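Long-range contacts in sulfonate ABC transporter, periplasmic sulfonate-binding protein SsuA (Methylobacillus flagellatus, PDB 3UIF), which probably binds sulfonates or related sulfate esters in the periplasm and delivers them to an ABC transporter for uptake into the cell: residues T98-L103 and D197-G202; W266-S271 and G321-N326. All blocks are in the same frame, centred on the assembly; numbering follows the deposited sequence.

Contact 1: residues T98-L103 and D197-G202; sequences TSNSYL and DWKLMG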
ATOM      1  N   THR A  98       3.872  -1.681   0.681  1.00 36.13           N
ATOM      2  CA  THR A  98       3.983  -0.567  -0.211  1.00 35.64           C
ATOM      3  C   THR A  98       4.848   0.587   0.352  1.00 36.20           C
ATOM      4  O   THR A  98       5.684   1.125  -0.376  1.00 36.05           O
ATOM      5  CB  THR A  98       2.601  -0.207  -0.827  1.00 36.11           C
ATOM      6  OG1 THR A  98       2.769   0.726  -1.898  1.00 36.24           O
ATOM      7  CG2 THR A  98       1.618   0.313   0.187  1.00 36.38           C
ATOM      8  N   SER A  99       4.712   0.904   1.652  1.00 36.61           N
ATOM      9  CA  SER A  99       5.415   2.053   2.234  1.00 36.42           C
ATOM     10  C   SER A  99       5.830   1.905   3.692  1.00 37.00           C
ATOM     11  O   SER A  99       5.080   1.357   4.514  1.00 37.17           O
ATOM     12  CB  SER A  99       4.521   3.299   2.158  1.00 37.08           C
ATOM     13  OG  SER A  99       3.665   3.255   1.031  1.00 37.05           O
ATOM     14  N   ASN A 100       7.001   2.437   4.027  1.00 37.30           N
ATOM     15  CA  ASN A 100       7.328   2.701   5.416  1.00 37.68           C
ATOM     16  C   ASN A 100       6.667   4.009   5.881  1.00 38.28           C
ATOM     17  O   ASN A 100       6.163   4.801   5.065  1.00 38.37           O
ATOM     18  CB  ASN A 100       8.852   2.768   5.631  1.00 37.95           C
ATOM     19  CG  ASN A 100       9.535   1.427   5.425  1.00 37.89           C
ATOM     20  OD1 ASN A 100       9.355   0.482   6.209  1.00 38.14           O
ATOM     21  ND2 ASN A 100      10.336   1.337   4.367  1.00 38.32           N
ATOM     22  N   SER A 101       6.650   4.224   7.190  1.00 38.58           N
ATOM     23  CA  SER A 101       6.274   5.519   7.738  1.00 39.58           C
ATOM     24  C   SER A 101       7.413   6.065   8.550  1.00 40.06           C
ATOM     25  O   SER A 101       8.310   5.321   8.932  1.00 40.02           O
ATOM     26  CB  SER A 101       5.019   5.423   8.579  1.00 40.51           C
ATOM     27  OG  SER A 101       3.959   4.936   7.791  1.00 40.94           O
ATOM     28  N   TYR A 102       7.376   7.366   8.805  1.00 41.03           N
ATOM     29  CA  TYR A 102       8.536   8.096   9.315  1.00 41.45           C
ATOM     30  C   TYR A 102       8.099   9.189  10.279  1.00 42.39           C
ATOM     31  O   TYR A 102       7.109   9.887  10.024  1.00 42.97           O
ATOM     32  CB  TYR A 102       9.292   8.744   8.141  1.00 41.44           C
ATOM     33  CG  TYR A 102       9.749   7.784   7.064  1.00 40.49           C
ATOM     34  CD1 TYR A 102       8.906   7.402   6.017  1.00 39.90           C
ATOM     35  CD2 TYR A 102      11.028   7.254   7.094  1.00 40.68           C
ATOM     36  CE1 TYR A 102       9.327   6.519   5.045  1.00 39.23           C
ATOM     37  CE2 TYR A 102      11.464   6.365   6.125  1.00 40.27           C
ATOM     38  CZ  TYR A 102      10.615   6.008   5.101  1.00 39.38           C
ATOM     39  OH  TYR A 102      11.099   5.144   4.158  1.00 39.05           O
ATOM     40  N   LEU A 103       8.839   9.344  11.372  1.00 43.31           N
ATOM     41  CA  LEU A 103       8.681  10.489  12.270  1.00 44.71           C
ATOM     42  C   LEU A 103       9.825  11.447  12.030  1.00 45.52           C
ATOM     43  O   LEU A 103      11.002  11.069  12.094  1.00 45.19           O
ATOM     44  CB  LEU A 103       8.643  10.054  13.733  1.00 45.41           C
ATOM     45  CG  LEU A 103       8.278  11.098  14.799  1.00 47.34           C
ATOM     46  CD1 LEU A 103       6.883  11.684  14.617  1.00 47.27           C
ATOM     47  CD2 LEU A 103       8.413  10.491  16.187  1.00 48.28           C
ATOM     48  N   ASP A 197       4.100  -5.965   9.780  1.00 41.95           N
ATOM     49  CA  ASP A 197       2.687  -5.561   9.665  1.00 41.61           C
ATOM     50  C   ASP A 197       2.381  -4.064   9.849  1.00 41.45           C
ATOM     51  O   ASP A 197       1.282  -3.629   9.543  1.00 41.33           O
ATOM     52  CB  ASP A 197       1.789  -6.393  10.593  1.00 42.82           C
ATOM     53  CG  ASP A 197       2.251  -6.376  12.021  1.00 44.47           C
ATOM     54  OD1 ASP A 197       1.523  -5.866  12.912  1.00 47.94           O
ATOM     55  OD2 ASP A 197       3.367  -6.879  12.260  1.00 44.93           O
ATOM     56  N   TRP A 198       3.341  -3.289  10.344  1.00 41.75           N
ATOM     57  CA  TRP A 198       3.158  -1.841  10.484  1.00 41.57           C
ATOM     58  C   TRP A 198       3.308  -1.124   9.175  1.00 40.40           C
ATOM     59  O   TRP A 198       2.966   0.054   9.059  1.00 40.62           O
ATOM     60  CB  TRP A 198       4.155  -1.258  11.459  1.00 42.83           C
ATOM     61  CG  TRP A 198       4.040  -1.764  12.873  1.00 44.37           C
ATOM     62  CD1 TRP A 198       3.596  -3.008  13.307  1.00 44.94           C
ATOM     63  CD2 TRP A 198       4.436  -1.054  14.091  1.00 45.70           C
ATOM     64  NE1 TRP A 198       3.671  -3.102  14.672  1.00 46.65           N
ATOM     65  CE2 TRP A 198       4.170  -1.969  15.203  1.00 46.84           C
ATOM     66  CE3 TRP A 198       4.959   0.213  14.365  1.00 45.57           C
ATOM     67  CZ2 TRP A 198       4.420  -1.617  16.512  1.00 48.34           C
ATOM     68  CZ3 TRP A 198       5.219   0.548  15.700  1.00 47.15           C
ATOM     69  CH2 TRP A 198       4.952  -0.346  16.742  1.00 48.65           C
ATOM     70  N   LYS A 199       3.837  -1.823   8.182  1.00 39.64           N
ATOM     71  CA  LYS A 199       4.003  -1.280   6.854  1.00 38.96           C
ATOM     72  C   LYS A 199       2.676  -1.294   6.111  1.00 38.42           C
ATOM     73  O   LYS A 199       1.798  -2.101   6.416  1.00 38.62           O
ATOM     74  CB  LYS A 199       5.020  -2.118   6.101  1.00 37.93           C
ATOM     75  CG  LYS A 199       6.460  -1.694   6.307  1.00 38.91           C
ATOM     76  CD  LYS A 199       7.376  -2.884   6.044  1.00 39.33           C
ATOM     77  CE  LYS A 199       8.806  -2.587   6.455  1.00 38.08           C
ATOM     78  NZ  LYS A 199       9.529  -2.307   5.198  1.00 37.65           N
ATOM     79  N   LEU A 200       2.544  -0.410   5.131  1.00 37.53           N
ATOM     80  CA  LEU A 200       1.327  -0.344   4.299  1.00 37.70           C
ATOM     81  C   LEU A 200       1.226  -1.508   3.297  1.00 37.09           C
ATOM     82  O   LEU A 200       2.234  -1.983   2.748  1.00 36.54           O
ATOM     83  CB  LEU A 200       1.233   1.012   3.575  1.00 37.36           C
ATOM     84  CG  LEU A 200       0.666   2.170   4.407  1.00 39.01           C
ATOM     85  CD1 LEU A 200       1.018   2.046   5.887  1.00 38.76           C
ATOM     86  CD2 LEU A 200       1.098   3.517   3.881  1.00 38.13           C
HETATM   87  N   MSE A 201      -0.002  -1.967   3.078  1.00 37.13           N
HETATM   88  CA  MSE A 201      -0.248  -3.139   2.226  1.00 36.93           C
HETATM   89  C   MSE A 201      -1.320  -2.883   1.167  1.00 36.92           C
HETATM   90  O   MSE A 201      -1.687  -1.734   0.901  1.00 36.91           O
HETATM   91  CB  MSE A 201      -0.579  -4.318   3.134  1.00 37.33           C
HETATM   92  CG  MSE A 201       0.590  -4.633   4.065  1.00 37.63           C
HETATM   93 SE   MSE A 201       0.488  -6.508   4.668  1.00 37.75          SE
HETATM   94  CE  MSE A 201       2.051  -6.562   5.869  1.00 38.27           C
ATOM     95  N   GLY A 202      -1.813  -3.960   0.555  1.00 36.57           N
ATOM     96  CA  GLY A 202      -2.804  -3.902  -0.512  1.00 36.69           C
ATOM     97  C   GLY A 202      -2.441  -4.841  -1.643  1.00 36.01           C
ATOM     98  O   GLY A 202      -1.707  -5.819  -1.469  1.00 36.08           O
TER
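The backbone of T98-S99 is joined to L200 by two bonds: T98 N donates to L200 O at 2.7 Å, and L200 N donates to S99 O at 3.2 Å. The second is nearly straight, with an N-H...O angle of 172°. L200 directs its CB toward the other segment, bringing it 3.5 Å from T98 CG2, while its CD2 branch reaches S99 CB at 3.8 Å. The two segments lie in two chain crossings between the lobes, as expected of a bilobal periplasmic binding-protein fold. One crossing runs from strand 89-94 in one sheet to strand 102-106 in the other, and the second returns from 185-190 to 202-207. Beyond L200, the side chains of N100 and K199 lie alongside each other, pointing the same way. A bend at the end of the lysine chain (chi4 -103°) sets K199 NZ 3.0 Å from N100 OD1, a weak bond. Stronger partners fix both groups: K199 NZ forms a salt bridge with D262, whose carboxylate also accepts N100 ND2, and T191 OG1 bonds to N100 OD1.

Contact 2: residues W266-S271 and G321-N326; sequences WRQRWS and GFWTPN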
ATOM      1  N   TRP A 266      14.518  -6.241  -0.704  1.00 39.22           N
ATOM      2  CA  TRP A 266      13.888  -5.824  -1.945  1.00 39.22           C
ATOM      3  C   TRP A 266      12.865  -6.818  -2.462  1.00 38.70           C
ATOM      4  O   TRP A 266      11.745  -6.438  -2.819  1.00 37.80           O
ATOM      5  CB  TRP A 266      14.956  -5.550  -3.003  1.00 40.29           C
ATOM      6  CG  TRP A 266      14.350  -5.352  -4.357  1.00 40.05           C
ATOM      7  CD1 TRP A 266      14.404  -6.213  -5.446  1.00 40.80           C
ATOM      8  CD2 TRP A 266      13.496  -4.244  -4.785  1.00 39.38           C
ATOM      9  NE1 TRP A 266      13.703  -5.703  -6.505  1.00 40.51           N
ATOM     10  CE2 TRP A 266      13.125  -4.529  -6.173  1.00 39.76           C
ATOM     11  CE3 TRP A 266      13.045  -3.066  -4.189  1.00 38.68           C
ATOM     12  CZ2 TRP A 266      12.336  -3.672  -6.908  1.00 39.39           C
ATOM     13  CZ3 TRP A 266      12.253  -2.205  -4.942  1.00 38.34           C
ATOM     14  CH2 TRP A 266      11.909  -2.506  -6.273  1.00 38.86           C
ATOM     15  N   ARG A 267      13.249  -8.093  -2.498  1.00 39.26           N
ATOM     16  CA  ARG A 267      12.365  -9.166  -2.903  1.00 39.15           C
ATOM     17  C   ARG A 267      11.171  -9.324  -1.967  1.00 38.27           C
ATOM     18  O   ARG A 267      10.030  -9.457  -2.408  1.00 37.53           O
ATOM     19  CB  ARG A 267      13.140 -10.474  -2.983  1.00 40.36           C
ATOM     20  CG  ARG A 267      12.375 -11.599  -3.672  1.00 40.15           C
ATOM     21  CD  ARG A 267      13.006 -12.957  -3.413  1.00 41.11           C
ATOM     22  NE  ARG A 267      14.288 -13.088  -4.092  1.00 42.39           N
ATOM     23  CZ  ARG A 267      14.934 -14.244  -4.265  1.00 43.63           C
ATOM     24  NH1 ARG A 267      14.404 -15.379  -3.807  1.00 44.10           N
ATOM     25  NH2 ARG A 267      16.110 -14.269  -4.898  1.00 43.28           N
ATOM     26  N   GLN A 268      11.437  -9.313  -0.673  1.00 38.39           N
ATOM     27  CA  GLN A 268      10.381  -9.461   0.324  1.00 37.82           C
ATOM     28  C   GLN A 268       9.336  -8.330   0.305  1.00 37.01           C
ATOM     29  O   GLN A 268       8.175  -8.544   0.665  1.00 37.18           O
ATOM     30  CB  GLN A 268      10.987  -9.643   1.720  1.00 38.78           C
ATOM     31  CG  GLN A 268      11.687 -10.975   1.930  1.00 39.42           C
ATOM     32  CD  GLN A 268      10.730 -12.160   1.859  1.00 39.49           C
ATOM     33  OE1 GLN A 268      10.789 -12.976   0.924  1.00 39.98           O
ATOM     34  NE2 GLN A 268       9.836 -12.259   2.837  1.00 38.91           N
ATOM     35  N   ARG A 269       9.731  -7.146  -0.153  1.00 36.59           N
ATOM     36  CA  ARG A 269       8.800  -6.033  -0.293  1.00 36.35           C
ATOM     37  C   ARG A 269       7.675  -6.328  -1.294  1.00 35.78           C
ATOM     38  O   ARG A 269       6.635  -5.665  -1.278  1.00 35.60           O
ATOM     39  CB  ARG A 269       9.537  -4.745  -0.675  1.00 36.41           C
ATOM     40  CG  ARG A 269      10.450  -4.180   0.410  1.00 36.65           C
ATOM     41  CD  ARG A 269       9.716  -3.632   1.627  1.00 36.40           C
ATOM     42  NE  ARG A 269       8.849  -2.513   1.275  1.00 36.50           N
ATOM     43  CZ  ARG A 269       9.215  -1.228   1.242  1.00 36.38           C
ATOM     44  NH1 ARG A 269      10.455  -0.854   1.548  1.00 36.67           N
ATOM     45  NH2 ARG A 269       8.328  -0.308   0.911  1.00 36.23           N
ATOM     46  N   TRP A 270       7.890  -7.328  -2.141  1.00 35.91           N
ATOM     47  CA  TRP A 270       6.985  -7.659  -3.215  1.00 36.05           C
ATOM     48  C   TRP A 270       6.219  -8.921  -2.932  1.00 36.18           C
ATOM     49  O   TRP A 270       5.481  -9.407  -3.780  1.00 36.38           O
ATOM     50  CB  TRP A 270       7.785  -7.792  -4.514  1.00 36.78           C
ATOM     51  CG  TRP A 270       8.307  -6.470  -5.040  1.00 36.74           C
ATOM     52  CD1 TRP A 270       9.547  -5.883  -4.792  1.00 37.08           C
ATOM     53  CD2 TRP A 270       7.609  -5.517  -5.908  1.00 36.59           C
ATOM     54  NE1 TRP A 270       9.663  -4.678  -5.424  1.00 37.19           N
ATOM     55  CE2 TRP A 270       8.542  -4.388  -6.110  1.00 36.99           C
ATOM     56  CE3 TRP A 270       6.351  -5.477  -6.521  1.00 36.36           C
ATOM     57  CZ2 TRP A 270       8.206  -3.283  -6.899  1.00 37.01           C
ATOM     58  CZ3 TRP A 270       6.034  -4.361  -7.310  1.00 36.35           C
ATOM     59  CH2 TRP A 270       6.940  -3.294  -7.496  1.00 36.70           C
ATOM     60  N   SER A 271       6.375  -9.460  -1.726  1.00 36.47           N
ATOM     61  CA  SER A 271       5.818 -10.758  -1.371  1.00 36.85           C
ATOM     62  C   SER A 271       4.293 -10.820  -1.475  1.00 36.62           C
ATOM     63  O   SER A 271       3.594  -9.935  -1.002  1.00 36.41           O
ATOM     64  CB  SER A 271       6.280 -11.172   0.026  1.00 37.59           C
ATOM     65  OG  SER A 271       5.659 -12.374   0.434  1.00 38.07           O
ATOM     66  N   GLY A 321       9.337 -21.470  -3.287  1.00 47.43           N
ATOM     67  CA  GLY A 321      10.388 -21.057  -2.352  1.00 47.52           C
ATOM     68  C   GLY A 321      11.058 -19.713  -2.621  1.00 46.02           C
ATOM     69  O   GLY A 321      12.110 -19.414  -2.054  1.00 46.14           O
ATOM     70  N   PHE A 322      10.457 -18.892  -3.476  1.00 45.08           N
ATOM     71  CA  PHE A 322      11.075 -17.640  -3.900  1.00 43.44           C
ATOM     72  C   PHE A 322      10.880 -16.524  -2.845  1.00 42.29           C
ATOM     73  O   PHE A 322      11.786 -15.722  -2.620  1.00 42.45           O
ATOM     74  CB  PHE A 322      10.564 -17.247  -5.306  1.00 42.95           C
ATOM     75  CG  PHE A 322      11.159 -15.972  -5.831  1.00 42.43           C
ATOM     76  CD1 PHE A 322      10.476 -14.749  -5.679  1.00 40.77           C
ATOM     77  CD2 PHE A 322      12.408 -15.977  -6.447  1.00 43.41           C
ATOM     78  CE1 PHE A 322      11.035 -13.571  -6.143  1.00 40.62           C
ATOM     79  CE2 PHE A 322      12.967 -14.803  -6.914  1.00 43.06           C
ATOM     80  CZ  PHE A 322      12.284 -13.600  -6.763  1.00 41.82           C
ATOM     81  N   TRP A 323       9.704 -16.494  -2.205  1.00 42.19           N
ATOM     82  CA  TRP A 323       9.436 -15.667  -1.023  1.00 41.23           C
ATOM     83  C   TRP A 323       9.431 -16.501   0.244  1.00 42.63           C
ATOM     84  O   TRP A 323       9.303 -17.726   0.181  1.00 43.63           O
ATOM     85  CB  TRP A 323       8.112 -14.936  -1.197  1.00 40.42           C
ATOM     86  CG  TRP A 323       8.186 -13.813  -2.207  1.00 39.48           C
ATOM     87  CD1 TRP A 323       8.759 -12.561  -2.030  1.00 39.03           C
ATOM     88  CD2 TRP A 323       7.708 -13.817  -3.593  1.00 39.28           C
ATOM     89  NE1 TRP A 323       8.660 -11.809  -3.167  1.00 38.46           N
ATOM     90  CE2 TRP A 323       8.043 -12.502  -4.144  1.00 38.65           C
ATOM     91  CE3 TRP A 323       7.058 -14.746  -4.408  1.00 39.75           C
ATOM     92  CZ2 TRP A 323       7.718 -12.145  -5.450  1.00 38.56           C
ATOM     93  CZ3 TRP A 323       6.740 -14.378  -5.717  1.00 39.48           C
ATOM     94  CH2 TRP A 323       7.060 -13.111  -6.225  1.00 38.93           C
ATOM     95  N   THR A 324       9.595 -15.863   1.406  1.00 42.58           N
ATOM     96  CA  THR A 324       9.538 -16.572   2.700  1.00 43.49           C
ATOM     97  C   THR A 324       8.448 -15.969   3.579  1.00 43.02           C
ATOM     98  O   THR A 324       8.366 -14.760   3.658  1.00 41.91           O
ATOM     99  CB  THR A 324      10.867 -16.490   3.490  1.00 44.68           C
ATOM    100  OG1 THR A 324      11.118 -15.132   3.897  1.00 44.14           O
ATOM    101  CG2 THR A 324      12.049 -17.019   2.685  1.00 45.51           C
ATOM    102  N   PRO A 325       7.619 -16.801   4.255  1.00 43.81           N
ATOM    103  CA  PRO A 325       6.551 -16.262   5.100  1.00 43.46           C
ATOM    104  C   PRO A 325       7.103 -15.594   6.363  1.00 43.76           C
ATOM    105  O   PRO A 325       8.074 -16.086   6.924  1.00 45.01           O
ATOM    106  CB  PRO A 325       5.735 -17.511   5.466  1.00 44.75           C
ATOM    107  CG  PRO A 325       6.698 -18.632   5.412  1.00 46.04           C
ATOM    108  CD  PRO A 325       7.693 -18.280   4.346  1.00 45.36           C
ATOM    109  N   ASN A 326       6.511 -14.470   6.782  1.00 44.52           N
ATOM    110  CA  ASN A 326       6.900 -13.803   8.034  1.00 43.71           C
ATOM    111  C   ASN A 326       6.023 -14.280   9.185  1.00 46.15           C
ATOM    112  O   ASN A 326       4.822 -14.511   9.006  1.00 46.40           O
ATOM    113  CB  ASN A 326       6.760 -12.282   7.935  1.00 44.00           C
ATOM    114  CG  ASN A 326       7.448 -11.687   6.718  1.00 42.01           C
ATOM    115  OD1 ASN A 326       8.650 -11.833   6.524  1.00 41.82           O
ATOM    116  ND2 ASN A 326       6.683 -10.962   5.911  1.00 41.07           N
TER
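The carbonyl oxygen of R267 is gripped from opposite faces of its plane: W323 NE1 donates to R267 O at 2.8 Å, and W270 N, from the 3-10 turn, reaches R267 O at 3.0 Å. The oxygen lies in the indole plane, at the ring edge, a placement that, with S271 and F322 on the two faces, probably helps to hold W323 in its rotation. One face of that indole receives S271 CA, a CH-pi contact 3.6 Å from the centroid of the five-membered ring of W323; F322 CD1 lies over the other. The R267 side chain turns at chi3 (-70°) and lays its guanidinium flat on the F322 ring, planes 2° apart, in a cation-pi stack with R267 CZ 3.8 Å from the ring centroid. From the edge of the same group, R267 NH1 donates to F322 O at 2.9 Å, on a lone pair and nearly straight (167°). Replacing R267 by an alanine would probably leave F322 O without this donor and uncover the phenyl face on which the guanidinium lies. Q268 pairs its amide with the backbone of T324: OE1 accepts T324 N at 3.2 Å, while NE2 donates to T324 O at 3.0 Å. Together these bonds tie the chain after helix 308-316 to the loop between helices 252-257 and 276-291, against helix 215-233, where V229 meets W270 and W323, and H230 packs edge-to-face with F322.

The centres of contacts 1 and 2 lie about 16 Å apart, yet R269 joins them directly. Its CB points away from residues 321-326, and its guanidinium meets contact 1: NE bonds to T97 O, and R269 NH2 reaches T98 O at 3.3 Å, a weak bond. R269 NH1 forms a salt bridge with D262, the acid met in contact 1, while R269 NH2 pairs with E258, which accepts N100 N and Y102 OH. This shared charge network ties the 3-10 turn of contact 2 to the interlobe crossings of contact 1. Bound glycerol, probably from crystallisation, lies about 4 Å from the side chains of T98 and W270, and R269 O is hydrogen-bonded to glycerol, consistent with a nearby interlobe ligand pocket.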